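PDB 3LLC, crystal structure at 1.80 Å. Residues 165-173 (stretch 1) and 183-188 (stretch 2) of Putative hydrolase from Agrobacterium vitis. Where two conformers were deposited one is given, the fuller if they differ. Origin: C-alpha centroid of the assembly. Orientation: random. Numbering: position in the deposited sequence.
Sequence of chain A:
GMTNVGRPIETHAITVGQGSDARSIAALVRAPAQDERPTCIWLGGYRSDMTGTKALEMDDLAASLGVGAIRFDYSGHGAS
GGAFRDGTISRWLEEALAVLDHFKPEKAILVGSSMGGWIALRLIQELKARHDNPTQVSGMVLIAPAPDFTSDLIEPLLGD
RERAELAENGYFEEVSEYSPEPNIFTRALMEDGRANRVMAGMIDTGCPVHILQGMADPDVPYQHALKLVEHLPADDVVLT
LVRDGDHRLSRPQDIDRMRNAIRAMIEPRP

Stretch 1, residues 165-173: ELAENGYFE
Stretch 2, residues 183-188: NIFTRA

Stretch 1 is the tail of a helix, a turn at Gly-170, and a strand, 171-173. Stretch 2 is a strand, 183-186, leading into a helix at Arg-187. The strands run antiparallel, at 159°, with axes 4.7 Å apart. Tyr-171 pairs with Thr-186 (CA to CA 4.0 Å), Phe-172 with Phe-185 (5.6 Å) and Glu-173 with Ile-184 (4.5 Å).

Backbone hydrogen bonds fix this register. Phe-172 and Phe-185 exchange two, N to O 3.0 Å each way. Arg-187 N donates to Gly-170 O at 2.9 Å, nearly straight (175°). Gly-170 has phi/psi 86/8, where a CB would jam against the preceding carbonyl O. CA-H...O contacts add to the ladder: Glu-173 CA lies 3.2 Å from Asn-183 O.

One water bridges Gly-170 O (3.3 Å from its O) and Ala-188 N (3.0 Å), donating to the first and accepting from the second.

Apolar contacts occupy both sheet faces. Paired residues point to the same face, so Phe-172 (chi1 p, 78°) and Phe-185 (m, -62°) meet: Phe-172 CZ lies 3.6 Å from Phe-185 CD2, ring planes 34° apart. Tyr-171 (p, 68°), Glu-173, Ile-184 and Thr-186 share the other face. There Tyr-171 CB meets Ile-184 CD1 at 3.8 Å; Ile-184 chi1 is off-rotamer, 93°. From the helix, Leu-166 (m, t) packs CD2 4.1 Å from Arg-187 CB.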

# COMPACT_ATOMS: atom_id res chain seq x y z
N GLU A 165 18.09 -7.50 20.35
CA GLU A 165 18.60 -6.79 19.17
C GLU A 165 17.90 -5.44 19.04
O GLU A 165 18.56 -4.42 18.85
CB GLU A 165 18.41 -7.62 17.87
CG GLU A 165 19.46 -8.70 17.65
CD GLU A 165 19.25 -9.51 16.37
OE1 GLU A 165 18.71 -9.02 15.34
OE2 GLU A 165 19.64 -10.69 16.40
N LEU A 166 16.56 -5.46 19.17
CA LEU A 166 15.76 -4.24 19.11
C LEU A 166 16.21 -3.23 20.16
O LEU A 166 16.25 -2.02 19.87
CB LEU A 166 14.25 -4.56 19.25
CG LEU A 166 13.57 -5.06 18.00
CD1 LEU A 166 12.18 -5.64 18.27
CD2 LEU A 166 13.46 -3.93 16.95
N ALA A 167 16.59 -3.71 21.35
CA ALA A 167 17.02 -2.85 22.45
C ALA A 167 18.46 -2.35 22.28
O ALA A 167 18.71 -1.15 22.42
CB ALA A 167 16.86 -3.58 23.81
N GLU A 168 19.40 -3.25 21.99
CA GLU A 168 20.81 -2.88 21.81
C GLU A 168 21.10 -2.07 20.54
O GLU A 168 21.82 -1.07 20.57
CB GLU A 168 21.68 -4.15 21.78
N ASN A 169 20.53 -2.50 19.42
CA ASN A 169 20.90 -1.98 18.11
C ASN A 169 19.84 -1.13 17.42
O ASN A 169 20.14 -0.46 16.44
CB ASN A 169 21.28 -3.17 17.22
CG ASN A 169 22.42 -3.99 17.82
OD1 ASN A 169 23.32 -3.43 18.43
ND2 ASN A 169 22.35 -5.30 17.69
N GLY A 170 18.59 -1.18 17.88
CA GLY A 170 17.52 -0.42 17.24
C GLY A 170 16.84 -1.08 16.06
O GLY A 170 16.02 -0.45 15.39
N TYR A 171 17.16 -2.35 15.81
CA TYR A 171 16.55 -3.14 14.72
C TYR A 171 16.86 -4.63 14.91
O TYR A 171 17.82 -4.98 15.61
CB TYR A 171 17.04 -2.69 13.32
CG TYR A 171 18.52 -2.98 13.06
CD1 TYR A 171 19.51 -2.11 13.48
CD2 TYR A 171 18.91 -4.15 12.39
CE1 TYR A 171 20.87 -2.38 13.27
CE2 TYR A 171 20.28 -4.44 12.19
CZ TYR A 171 21.24 -3.55 12.62
OH TYR A 171 22.57 -3.83 12.44
N PHE A 172 16.07 -5.46 14.26
CA PHE A 172 16.36 -6.88 14.15
C PHE A 172 16.25 -7.32 12.68
O PHE A 172 15.60 -6.65 11.88
CB PHE A 172 15.48 -7.76 15.08
CG PHE A 172 14.10 -7.99 14.58
CD1 PHE A 172 13.10 -7.10 14.91
CD2 PHE A 172 13.79 -9.10 13.82
CE1 PHE A 172 11.82 -7.30 14.45
CE2 PHE A 172 12.52 -9.29 13.36
CZ PHE A 172 11.51 -8.38 13.66
N GLU A 173 16.90 -8.43 12.36
CA GLU A 173 17.00 -8.98 11.01
C GLU A 173 16.33 -10.34 10.92
O GLU A 173 16.33 -11.10 11.87
CB GLU A 173 18.48 -9.16 10.62
CG GLU A 173 19.24 -7.87 10.48
CD GLU A 173 20.67 -8.08 9.95
OE1 GLU A 173 21.28 -9.13 10.26
OE2 GLU A 173 21.17 -7.19 9.23
N ASN A 183 15.66 -9.03 5.47
CA ASN A 183 14.72 -8.04 5.98
C ASN A 183 15.21 -7.47 7.29
O ASN A 183 15.68 -8.21 8.16
CB ASN A 183 13.36 -8.67 6.25
CG ASN A 183 12.61 -9.01 5.00
OD1 ASN A 183 12.69 -8.29 4.01
ND2 ASN A 183 11.85 -10.10 5.05
N ILE A 184 15.16 -6.15 7.42
CA ILE A 184 15.38 -5.52 8.69
C ILE A 184 14.07 -4.81 9.11
O ILE A 184 13.32 -4.32 8.27
CB ILE A 184 16.63 -4.64 8.70
CG1 ILE A 184 16.35 -3.20 8.36
CG2 ILE A 184 17.78 -5.25 7.82
CD1 ILE A 184 16.50 -2.35 9.56
N PHE A 185 13.80 -4.82 10.40
CA PHE A 185 12.63 -4.14 10.97
C PHE A 185 13.15 -3.30 12.16
O PHE A 185 13.80 -3.83 13.07
CB PHE A 185 11.60 -5.16 11.46
CG PHE A 185 11.04 -6.04 10.37
CD1 PHE A 185 10.07 -5.57 9.51
CD2 PHE A 185 11.48 -7.35 10.23
CE1 PHE A 185 9.54 -6.37 8.50
CE2 PHE A 185 10.95 -8.17 9.23
CZ PHE A 185 10.00 -7.69 8.38
N THR A 186 12.94 -1.98 12.11
CA THR A 186 13.47 -1.08 13.13
C THR A 186 12.51 -0.97 14.34
O THR A 186 11.28 -1.21 14.21
CB THR A 186 13.71 0.35 12.59
OG1 THR A 186 12.46 0.91 12.20
CG2 THR A 186 14.68 0.38 11.33
N ARG A 187 13.10 -0.62 15.47
CA ARG A 187 12.35 -0.33 16.69
C ARG A 187 11.31 0.77 16.40
O ARG A 187 10.16 0.65 16.79
CB ARG A 187 13.28 0.10 17.82
CG ARG A 187 12.59 0.31 19.18
CD ARG A 187 13.57 0.72 20.29
NE ARG A 187 12.93 1.54 21.31
CZ ARG A 187 13.54 2.02 22.39
NH1 ARG A 187 14.82 1.77 22.62
NH2 ARG A 187 12.85 2.76 23.25
N ALA A 188 11.73 1.82 15.68
CA ALA A 188 10.80 2.93 15.29
C ALA A 188 9.60 2.47 14.48
O ALA A 188 8.46 2.87 14.76
CB ALA A 188 11.57 4.08 14.57
O HOH W 1 14.58 2.50 15.19